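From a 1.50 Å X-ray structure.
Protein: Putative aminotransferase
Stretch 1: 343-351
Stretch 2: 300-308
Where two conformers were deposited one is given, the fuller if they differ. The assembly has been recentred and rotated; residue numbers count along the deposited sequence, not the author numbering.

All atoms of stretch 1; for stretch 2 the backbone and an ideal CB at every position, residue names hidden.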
# COMPACT_ATOMS: atom_id res chain seq x y z
N VAL A 343 22.12 -14.41 -21.72
CA VAL A 343 22.56 -14.67 -20.35
C VAL A 343 21.50 -15.29 -19.43
O VAL A 343 21.82 -15.77 -18.34
CB VAL A 343 23.08 -13.38 -19.67
CG1 VAL A 343 24.36 -12.90 -20.34
CG2 VAL A 343 22.01 -12.28 -19.69
N TYR A 344 20.23 -15.27 -19.84
CA TYR A 344 19.17 -15.63 -18.92
C TYR A 344 19.20 -17.11 -18.49
O TYR A 344 18.76 -17.44 -17.39
CB TYR A 344 17.80 -15.29 -19.51
CG TYR A 344 16.67 -15.49 -18.53
CD1 TYR A 344 16.55 -14.69 -17.40
CD2 TYR A 344 15.71 -16.48 -18.74
CE1 TYR A 344 15.52 -14.86 -16.50
CE2 TYR A 344 14.67 -16.66 -17.84
CZ TYR A 344 14.58 -15.85 -16.72
OH TYR A 344 13.55 -16.03 -15.84
N ASP A 345 19.72 -17.98 -19.35
CA ASP A 345 19.81 -19.40 -19.03
C ASP A 345 21.12 -19.72 -18.33
O ASP A 345 21.37 -20.87 -17.98
CB ASP A 345 19.69 -20.26 -20.28
CG ASP A 345 18.31 -20.22 -20.89
OD1 ASP A 345 17.32 -20.24 -20.12
OD2 ASP A 345 18.21 -20.16 -22.13
N ARG A 346 21.94 -18.70 -18.11
CA ARG A 346 23.24 -18.88 -17.47
C ARG A 346 23.33 -18.23 -16.10
O ARG A 346 24.11 -18.66 -15.25
CB ARG A 346 24.35 -18.33 -18.37
CG ARG A 346 24.53 -19.11 -19.66
CD ARG A 346 25.30 -18.28 -20.68
NE ARG A 346 26.63 -17.96 -20.19
CZ ARG A 346 27.24 -16.80 -20.39
NH1 ARG A 346 26.62 -15.82 -21.05
NH2 ARG A 346 28.46 -16.61 -19.91
N MSE A 347 22.55 -17.18 -15.88
CA MSE A 347 22.73 -16.40 -14.67
C MSE A 347 22.28 -17.15 -13.42
O MSE A 347 21.29 -17.89 -13.43
CB MSE A 347 21.98 -15.06 -14.77
CG MSE A 347 20.51 -15.21 -14.95
SE MSE A 347 19.66 -13.46 -15.04
CE MSE A 347 20.45 -12.77 -16.65
N VAL A 348 23.02 -16.95 -12.34
CA VAL A 348 22.65 -17.49 -11.03
C VAL A 348 23.16 -16.56 -9.92
O VAL A 348 24.29 -16.07 -9.98
CB VAL A 348 23.18 -18.93 -10.84
CG1 VAL A 348 24.65 -19.02 -11.19
CG2 VAL A 348 22.91 -19.43 -9.41
N SER A 349 22.30 -16.30 -8.94
CA SER A 349 22.62 -15.42 -7.82
C SER A 349 23.10 -16.26 -6.64
O SER A 349 22.47 -17.27 -6.29
CB SER A 349 21.40 -14.59 -7.40
OG SER A 349 20.93 -13.75 -8.45
N LEU A 350 24.20 -15.84 -6.02
CA LEU A 350 24.78 -16.55 -4.89
C LEU A 350 24.65 -15.75 -3.59
O LEU A 350 24.63 -14.52 -3.60
CB LEU A 350 26.26 -16.83 -5.15
CG LEU A 350 26.58 -17.66 -6.40
CD1 LEU A 350 28.08 -17.75 -6.61
CD2 LEU A 350 25.97 -19.03 -6.26
N PRO A 351 24.54 -16.46 -2.45
CA PRO A 351 24.48 -15.75 -1.17
C PRO A 351 25.75 -14.95 -0.92
O PRO A 351 26.84 -15.48 -1.11
CB PRO A 351 24.36 -16.89 -0.14
CG PRO A 351 23.83 -18.06 -0.91
CD PRO A 351 24.43 -17.92 -2.29
N UNK A 300 26.88 -19.27 -15.51
CA UNK A 300 27.46 -20.61 -15.61
C UNK A 300 26.96 -21.44 -16.79
O UNK A 300 25.81 -21.28 -17.24
CB UNK A 300 27.18 -21.38 -14.32
N UNK A 301 27.84 -22.30 -17.29
CA UNK A 301 27.48 -23.36 -18.23
C UNK A 301 26.84 -24.52 -17.48
O UNK A 301 27.16 -24.74 -16.31
CB UNK A 301 28.71 -23.84 -19.01
N UNK A 302 25.97 -25.27 -18.16
CA UNK A 302 25.26 -26.40 -17.56
C UNK A 302 24.65 -26.02 -16.22
O UNK A 302 24.90 -26.66 -15.20
CB UNK A 302 26.20 -27.59 -17.38
N UNK A 303 23.85 -24.97 -16.22
CA UNK A 303 23.25 -24.47 -14.99
C UNK A 303 22.33 -25.48 -14.27
O UNK A 303 22.29 -25.46 -13.05
CB UNK A 303 22.45 -23.20 -15.31
N UNK A 304 21.61 -26.35 -15.00
CA UNK A 304 20.84 -27.33 -14.22
C UNK A 304 21.72 -28.19 -13.31
O UNK A 304 21.34 -28.46 -12.17
CB UNK A 304 20.05 -28.24 -15.16
N UNK A 305 22.87 -28.62 -13.81
CA UNK A 305 23.80 -29.38 -12.99
C UNK A 305 24.39 -28.51 -11.88
O UNK A 305 24.60 -28.98 -10.76
CB UNK A 305 24.92 -29.96 -13.86
N UNK A 306 24.63 -27.23 -12.18
CA UNK A 306 25.13 -26.30 -11.16
C UNK A 306 24.13 -26.14 -10.02
O UNK A 306 24.51 -26.15 -8.85
CB UNK A 306 25.43 -24.94 -11.78
N UNK A 307 22.85 -25.98 -10.36
CA UNK A 307 21.80 -25.89 -9.36
C UNK A 307 21.76 -27.14 -8.47
O UNK A 307 21.67 -27.03 -7.25
CB UNK A 307 20.45 -25.68 -10.04
N UNK A 308 21.84 -28.32 -9.08
CA UNK A 308 21.82 -29.57 -8.32
C UNK A 308 23.02 -29.65 -7.38
O UNK A 308 22.90 -30.14 -6.26
CB UNK A 308 21.81 -30.77 -9.27

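Position 300 sits beside Arg346, with the two CA atoms 4.9 Å apart. Its backbone N donates to Arg346 O at 2.8 Å, so any residue with a free amide could make that bond. CA-to-CB points away from stretch 1, yet the ideal CB lies 4.7 Å from Val348 CG1. A modest apolar side chain would suit. The residue is Val300, and its CG2 packs against Val348 CG1 at 4.0 Å.

Position 301 points its CB away into space that stretch 1 leaves empty. Many residues would fit. The guanidinium of Arg346 is the one nearby charge, and it favours an acid long enough to turn back. The residue is Asp301. Its OD1 stays 4.4 Å from Arg346 NE, too far for a salt bridge. Water 2 fills the gap, donating to Asp301 OD1 at 2.9 Å and accepting from Arg346 NH2 at 2.8 Å.

Position 302 points away and has positive phi (48/55). Gly, Asn or Asp tolerate such angles, and Asp, Asn, Ser or Thr are common just before a helix. The residue is Asp302, at the N-cap position.

Position 303 opens the helix and points toward stretch 1. Its ideal CB is 3.7 Å from Asp345 O. Beyond it lie the carbonyls of Tyr344, Asp345 and Met347, and the Asp345 carboxylate. A long donor, Lys or Arg, is the natural choice; Gln could reach less. The residue is Arg303. NH1 donates to Tyr344 O at 2.8 Å and to Met347 O at 2.9 Å, both near the guanidinium plane. Asp345 O lies over one face. NH2 is 4.1 Å from Asp345 OD1, but that oxygen is well out of the plane, so only the charges attract.

Position 304 points away; Pro suits the first turn of a helix, as would many polar residues. It is Pro304. Positions 305 and 308 are out of reach, so stretch 1 sets no preference. They are Ala305 and Arg308.

Position 306 points toward the apolar side chains of Val348 and Leu350, but no atom of stretch 1 is within 5.5 Å of its ideal CB. A large apolar residue such as Leu, Met or Phe could span the space. It is Phe306: CE2 meets Val348 CG1 at 3.8 Å, and CZ meets Leu350 CD2 at 4.3 Å, at the ring edge.

Position 307 points sideways. A medium or long side chain could bend back toward Val348. It is His307, whose NE2 is 4.1 Å from Val348 CG2. Water 5 joins His307 NE2 to Met347 O, at 2.9 Å from each.

Stretch 2 300-308: VDDRPAFHR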
# COMPACT_ATOMS: atom_id res chain seq x y z
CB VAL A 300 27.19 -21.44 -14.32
CG1 VAL A 300 27.87 -20.80 -13.12
CG2 VAL A 300 25.70 -21.61 -14.06
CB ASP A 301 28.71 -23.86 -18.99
CG ASP A 301 29.40 -22.76 -19.77
OD1 ASP A 301 28.74 -21.77 -20.13
OD2 ASP A 301 30.62 -22.90 -20.02
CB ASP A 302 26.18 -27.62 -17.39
CG ASP A 302 25.40 -28.92 -17.19
OD1 ASP A 302 24.15 -28.88 -17.16
OD2 ASP A 302 26.05 -29.98 -17.06
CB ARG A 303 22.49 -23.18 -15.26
CG ARG A 303 22.12 -22.43 -13.99
CD ARG A 303 21.37 -21.15 -14.30
NE ARG A 303 20.11 -21.43 -14.99
CZ ARG A 303 19.32 -20.50 -15.50
NH1 ARG A 303 19.63 -19.21 -15.38
NH2 ARG A 303 18.20 -20.85 -16.12
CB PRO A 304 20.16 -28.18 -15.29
CG PRO A 304 19.97 -27.24 -16.42
CD PRO A 304 21.23 -26.40 -16.43
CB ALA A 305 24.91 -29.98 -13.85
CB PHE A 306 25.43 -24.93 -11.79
CG PHE A 306 26.03 -23.93 -10.83
CD1 PHE A 306 27.41 -23.86 -10.65
CD2 PHE A 306 25.22 -23.06 -10.11
CE1 PHE A 306 27.96 -22.93 -9.77
CE2 PHE A 306 25.76 -22.14 -9.23
CZ PHE A 306 27.13 -22.07 -9.06
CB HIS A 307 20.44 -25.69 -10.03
CG HIS A 307 20.24 -24.30 -10.56
ND1 HIS A 307 19.30 -24.01 -11.53
CD2 HIS A 307 20.85 -23.13 -10.26
CE1 HIS A 307 19.35 -22.72 -11.80
NE2 HIS A 307 20.28 -22.16 -11.05
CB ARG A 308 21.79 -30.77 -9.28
CG ARG A 308 20.46 -30.91 -10.01
CD ARG A 308 20.33 -32.23 -10.76
NE ARG A 308 21.27 -32.34 -11.88
CZ ARG A 308 20.99 -31.92 -13.11
NH1 ARG A 308 19.81 -31.39 -13.38
NH2 ARG A 308 21.89 -32.05 -14.08
O HOH W 1 23.68 -22.71 -18.51
O HOH W 2 28.83 -19.15 -18.88
O HOH W 3 16.37 -19.19 -16.86
O HOH W 4 16.96 -22.92 -18.45
O HOH W 5 19.67 -19.39 -11.56
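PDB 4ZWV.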